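Local coordinates for protein KLLA0E08119p (Kluyveromyces lactis, PDB 3VA7) that probably carboxylates urea with bicarbonate and ATP through its biotin, this piece comprising the biotin carboxylase, carboxyltransferase and biotin-carrier parts of a longer protein, at residues 866-871 / 910-915; 879-884 / 891-896. One frame throughout, in Å; residues are numbered along the deposited sequence.

Interaction 1: residues 866-871 / 910-915; sequences NRLIHQ and AYESEI
The carbonyl O of Gln871 lies over one face of the Tyr911 ring, which also stacks with His875. Beside it, the Gln871 amide and the Glu914 carboxylate are turned nearly perpendicular, their planes 77° apart, and Gln871 CD rests 4.0 Å from Glu914 CB; Glu914 OE1 is hydrogen-bonded to His875 NE2. Arg867 starts toward the other segment but bends at chi2 and chi3, so its end leads away and its NH2 lies over the centre of the His870 ring, 3.3 Å above the ring plane. Asn866 CG lies at the guanidinium edge, in its plane.

No hydrogen bond crosses between the two segments; the contact is carried largely by Gln871 and Ile915. With CG2 anti to the backbone N, the two branches of Ile915 part. Ile915 CG2 meets Arg867 CB at 3.8 Å, while Ile915 CD1 presses on the backbone of Leu868, 3.7 Å from its CA. Gln871 CG touches Ile915 CG1 at 3.9 Å. A type I turn from Glu912 to Ile915 delivers this side chain. Glu912 turns its carboxylate to Arg864 in a salt bridge and to Tyr852 OH. The contact packs helix 901-912 and the turn that follows it against helix 859-875, with Tyr852 of strand 847-852 touching both Leu868 and Ile915.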
# COMPACT_ATOMS: atom_id res chain seq x y z
N ASN A 866 -3.79 -30.48 7.84
CA ASN A 866 -5.04 -29.83 8.03
C ASN A 866 -5.76 -30.44 9.28
O ASN A 866 -6.43 -29.72 10.04
CB ASN A 866 -5.84 -29.90 6.76
CG ASN A 866 -7.26 -29.91 7.01
OD1 ASN A 866 -7.97 -28.91 6.87
ND2 ASN A 866 -7.74 -31.07 7.40
N ARG A 867 -5.54 -31.73 9.52
CA ARG A 867 -6.26 -32.45 10.59
C ARG A 867 -5.60 -32.13 11.96
O ARG A 867 -6.28 -31.90 12.94
CB ARG A 867 -6.30 -33.98 10.30
CG ARG A 867 -7.41 -34.54 9.40
CD ARG A 867 -8.38 -33.46 8.82
NE ARG A 867 -9.64 -33.32 9.55
CZ ARG A 867 -10.47 -32.27 9.50
NH1 ARG A 867 -10.20 -31.18 8.77
NH2 ARG A 867 -11.59 -32.30 10.24
N LEU A 868 -4.26 -32.10 12.02
CA LEU A 868 -3.55 -31.61 13.21
C LEU A 868 -4.09 -30.24 13.64
O LEU A 868 -4.41 -30.07 14.80
CB LEU A 868 -2.02 -31.57 12.99
CG LEU A 868 -1.26 -31.14 14.24
CD1 LEU A 868 -1.60 -32.11 15.36
CD2 LEU A 868 0.28 -31.14 14.08
N ILE A 869 -4.22 -29.30 12.71
CA ILE A 869 -4.68 -27.97 13.01
C ILE A 869 -6.05 -28.11 13.59
O ILE A 869 -6.40 -27.41 14.54
CB ILE A 869 -4.70 -27.05 11.74
CG1 ILE A 869 -3.26 -26.66 11.30
CG2 ILE A 869 -5.58 -25.82 11.96
CD1 ILE A 869 -3.16 -26.08 9.92
N HIS A 870 -6.84 -29.01 13.02
CA HIS A 870 -8.20 -29.21 13.45
C HIS A 870 -8.24 -29.77 14.88
O HIS A 870 -9.09 -29.38 15.67
CB HIS A 870 -8.94 -30.09 12.45
CG HIS A 870 -10.26 -30.60 12.95
ND1 HIS A 870 -11.41 -29.84 12.91
CD2 HIS A 870 -10.61 -31.80 13.48
CE1 HIS A 870 -12.42 -30.55 13.40
NE2 HIS A 870 -11.95 -31.75 13.75
N GLN A 871 -7.31 -30.64 15.24
CA GLN A 871 -7.24 -31.18 16.55
C GLN A 871 -6.88 -30.16 17.61
O GLN A 871 -7.31 -30.30 18.78
CB GLN A 871 -6.19 -32.28 16.60
CG GLN A 871 -6.67 -33.62 16.12
CD GLN A 871 -8.01 -34.02 16.73
OE1 GLN A 871 -8.77 -34.74 16.09
NE2 GLN A 871 -8.34 -33.51 17.94
N ALA A 910 0.39 -35.91 21.57
CA ALA A 910 -0.79 -36.61 21.98
C ALA A 910 -1.95 -36.37 21.05
O ALA A 910 -2.62 -37.34 20.65
CB ALA A 910 -1.15 -36.28 23.42
N TYR A 911 -2.19 -35.10 20.69
CA TYR A 911 -3.24 -34.85 19.69
C TYR A 911 -2.88 -35.60 18.39
O TYR A 911 -3.78 -35.92 17.58
CB TYR A 911 -3.38 -33.37 19.33
CG TYR A 911 -3.61 -32.38 20.45
CD1 TYR A 911 -3.17 -31.06 20.31
CD2 TYR A 911 -4.29 -32.74 21.64
CE1 TYR A 911 -3.36 -30.17 21.26
CE2 TYR A 911 -4.49 -31.83 22.62
CZ TYR A 911 -4.01 -30.53 22.43
OH TYR A 911 -4.16 -29.58 23.42
N GLU A 912 -1.58 -35.86 18.18
CA GLU A 912 -1.18 -36.50 16.94
C GLU A 912 -1.83 -37.85 16.77
O GLU A 912 -2.13 -38.23 15.64
CB GLU A 912 0.33 -36.65 16.84
CG GLU A 912 0.81 -37.41 15.59
CD GLU A 912 0.67 -36.63 14.28
OE1 GLU A 912 0.64 -35.40 14.30
OE2 GLU A 912 0.62 -37.25 13.21
N SER A 913 -2.05 -38.58 17.88
CA SER A 913 -2.67 -39.92 17.81
C SER A 913 -4.19 -39.84 17.66
O SER A 913 -4.84 -40.86 17.47
CB SER A 913 -2.31 -40.76 19.03
OG SER A 913 -2.92 -40.23 20.22
N GLU A 914 -4.75 -38.63 17.74
CA GLU A 914 -6.17 -38.48 17.62
C GLU A 914 -6.60 -38.22 16.20
O GLU A 914 -7.79 -38.21 15.90
CB GLU A 914 -6.69 -37.37 18.54
CG GLU A 914 -6.53 -37.70 20.03
CD GLU A 914 -6.66 -36.51 20.99
OE1 GLU A 914 -7.42 -35.53 20.67
OE2 GLU A 914 -6.00 -36.59 22.09
N ILE A 915 -5.64 -37.98 15.31
CA ILE A 915 -5.98 -37.68 13.92
C ILE A 915 -6.50 -38.98 13.28
O ILE A 915 -5.80 -39.98 13.27
CB ILE A 915 -4.70 -37.13 13.19
CG1 ILE A 915 -4.37 -35.71 13.70
CG2 ILE A 915 -4.83 -37.24 11.63
CD1 ILE A 915 -2.89 -35.27 13.52

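Interaction 2: residues 879-884 / 891-896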
# COMPACT_ATOMS: atom_id res chain seq x y z
N GLY A 879 -2.66 -21.12 24.82
CA GLY A 879 -1.24 -20.83 24.60
C GLY A 879 -0.75 -20.80 23.16
O GLY A 879 0.25 -20.18 22.87
N ILE A 880 -1.48 -21.44 22.26
CA ILE A 880 -1.11 -21.52 20.88
C ILE A 880 -1.47 -20.26 20.13
O ILE A 880 -2.62 -19.82 20.17
CB ILE A 880 -1.72 -22.77 20.24
CG1 ILE A 880 -0.67 -23.90 20.36
CG2 ILE A 880 -2.11 -22.49 18.79
CD1 ILE A 880 -1.21 -25.24 20.57
N VAL A 881 -0.48 -19.66 19.45
CA VAL A 881 -0.71 -18.35 18.80
C VAL A 881 -1.16 -18.44 17.33
O VAL A 881 -2.09 -17.76 16.91
CB VAL A 881 0.48 -17.41 19.00
CG1 VAL A 881 0.37 -16.15 18.11
CG2 VAL A 881 0.59 -17.06 20.48
N GLU A 882 -0.52 -19.32 16.56
CA GLU A 882 -0.76 -19.40 15.13
C GLU A 882 -0.09 -20.66 14.57
O GLU A 882 1.03 -21.01 14.93
CB GLU A 882 -0.27 -18.12 14.43
CG GLU A 882 -0.33 -18.22 12.95
CD GLU A 882 -0.09 -16.91 12.19
OE1 GLU A 882 -0.68 -16.78 11.11
OE2 GLU A 882 0.70 -16.05 12.63
N MET A 883 -0.82 -21.40 13.74
CA MET A 883 -0.25 -22.58 13.10
C MET A 883 -0.16 -22.29 11.63
O MET A 883 -1.18 -21.94 10.99
CB MET A 883 -1.11 -23.81 13.38
CG MET A 883 -1.38 -23.94 14.83
SD MET A 883 -2.68 -25.07 15.33
CE MET A 883 -1.77 -26.56 15.07
N SER A 884 1.04 -22.46 11.09
CA SER A 884 1.35 -22.08 9.72
C SER A 884 1.67 -23.25 8.79
O SER A 884 2.71 -23.85 8.95
CB SER A 884 2.52 -21.13 9.76
OG SER A 884 2.04 -19.95 10.36
N LEU A 891 4.11 -24.94 11.30
CA LEU A 891 4.88 -24.31 12.34
C LEU A 891 3.89 -23.80 13.38
O LEU A 891 2.90 -23.17 13.04
CB LEU A 891 5.73 -23.20 11.73
CG LEU A 891 6.51 -22.38 12.73
CD1 LEU A 891 7.72 -23.16 13.22
CD2 LEU A 891 6.86 -21.05 12.13
N ILE A 892 4.19 -24.08 14.63
CA ILE A 892 3.30 -23.77 15.70
C ILE A 892 3.92 -22.72 16.59
O ILE A 892 4.99 -22.96 17.20
CB ILE A 892 3.07 -25.03 16.51
CG1 ILE A 892 2.11 -25.90 15.73
CG2 ILE A 892 2.43 -24.71 17.86
CD1 ILE A 892 2.46 -27.24 15.74
N GLU A 893 3.27 -21.55 16.65
CA GLU A 893 3.79 -20.46 17.46
C GLU A 893 3.09 -20.48 18.77
O GLU A 893 1.83 -20.61 18.82
CB GLU A 893 3.64 -19.08 16.81
CG GLU A 893 4.40 -17.96 17.55
CD GLU A 893 4.12 -16.53 17.03
OE1 GLU A 893 3.52 -16.36 15.97
OE2 GLU A 893 4.49 -15.54 17.72
N PHE A 894 3.87 -20.34 19.85
CA PHE A 894 3.24 -20.26 21.16
C PHE A 894 3.63 -19.06 22.00
O PHE A 894 4.62 -18.34 21.75
CB PHE A 894 3.44 -21.56 21.96
CG PHE A 894 4.91 -21.97 22.17
CD1 PHE A 894 5.51 -21.86 23.44
CD2 PHE A 894 5.68 -22.49 21.09
CE1 PHE A 894 6.85 -22.26 23.64
CE2 PHE A 894 7.03 -22.88 21.26
CZ PHE A 894 7.62 -22.76 22.54
N ASP A 895 2.81 -18.86 23.02
CA ASP A 895 3.02 -17.88 24.06
C ASP A 895 3.53 -18.61 25.30
O ASP A 895 2.77 -19.24 26.02
CB ASP A 895 1.68 -17.23 24.36
CG ASP A 895 1.81 -16.05 25.26
OD1 ASP A 895 2.86 -15.94 25.95
OD2 ASP A 895 0.85 -15.24 25.26
N GLY A 896 4.82 -18.51 25.55
CA GLY A 896 5.52 -19.14 26.68
C GLY A 896 5.03 -18.75 28.07
O GLY A 896 5.22 -19.49 29.05
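Leu891 O is held from two sources: Ser884 N donates a hydrogen bond of 2.8 Å, and Met883 CA adds a CA-H...O contact. Ser884 and Leu891 form a hydrogen-bonded pair of an antiparallel beta hairpin, 880-885 with 889-894, and Leu891 N returns a bond to Ser884 O.

Further along, a classic beta bulge interrupts the register: Val881 and Glu882 both face Glu893. Val881 takes a helix-like backbone (psi -43°), and its N reaches Glu893 O at 2.6 Å, while Glu893 N bonds to Glu882 O at 2.9 Å. Val881, the extra residue of the bulge, points toward the 891-896 segment, and its two methyls diverge. CG1 of Val881, anti to the backbone N (chi1 169°), meets Glu893 OE1 at 3.8 Å, and CG2 turns to Asp895 CB. Beyond the bulge Asp895 N bonds to Gly879 O. Gly879 has a phi of 104°, at which a CB would jam against the preceding carbonyl.

Glu882, Glu893, Ser884 and Leu891 occupy one face. The Glu882 and Glu893 carboxylates come near each other, OE2 to OE1 4.4 Å, a closeness that the salt bridge from Glu882 to Arg500 would ease. Ile880, Met883, Ile892 and Phe894 line the other, against helices 859-875 and 901-912. Ile892 divides its branches there: CG2 lies 4.1 Å from Ile880 CG1, and CG1 lies 4.0 Å from Met883 CE, which the bend at the end of the methionine chain brings alongside.

Overall arrangement
Interactions 1 and 2 belong to one alpha-beta unit of the carboxyltransferase part, their centres about 15 Å apart. The chain runs from helix 859-875 into the hairpin of interaction 2 and on to helix 901-912, so interaction 1 joins the two helices that flank the hairpin in sequence. Both helices cover its Ile880, Met883 and Ile892 face, and the two contacts meet directly where Met883 CE lies 3.8 Å from Ile869 CA. Interaction 2 sits nearer the ligands: the side chain of Leu891 is about 12 Å from the bound biotin group, and that of Asp895 about 7 Å from the sodium ion, which is bound by Glu764, Arg790 and Asp845.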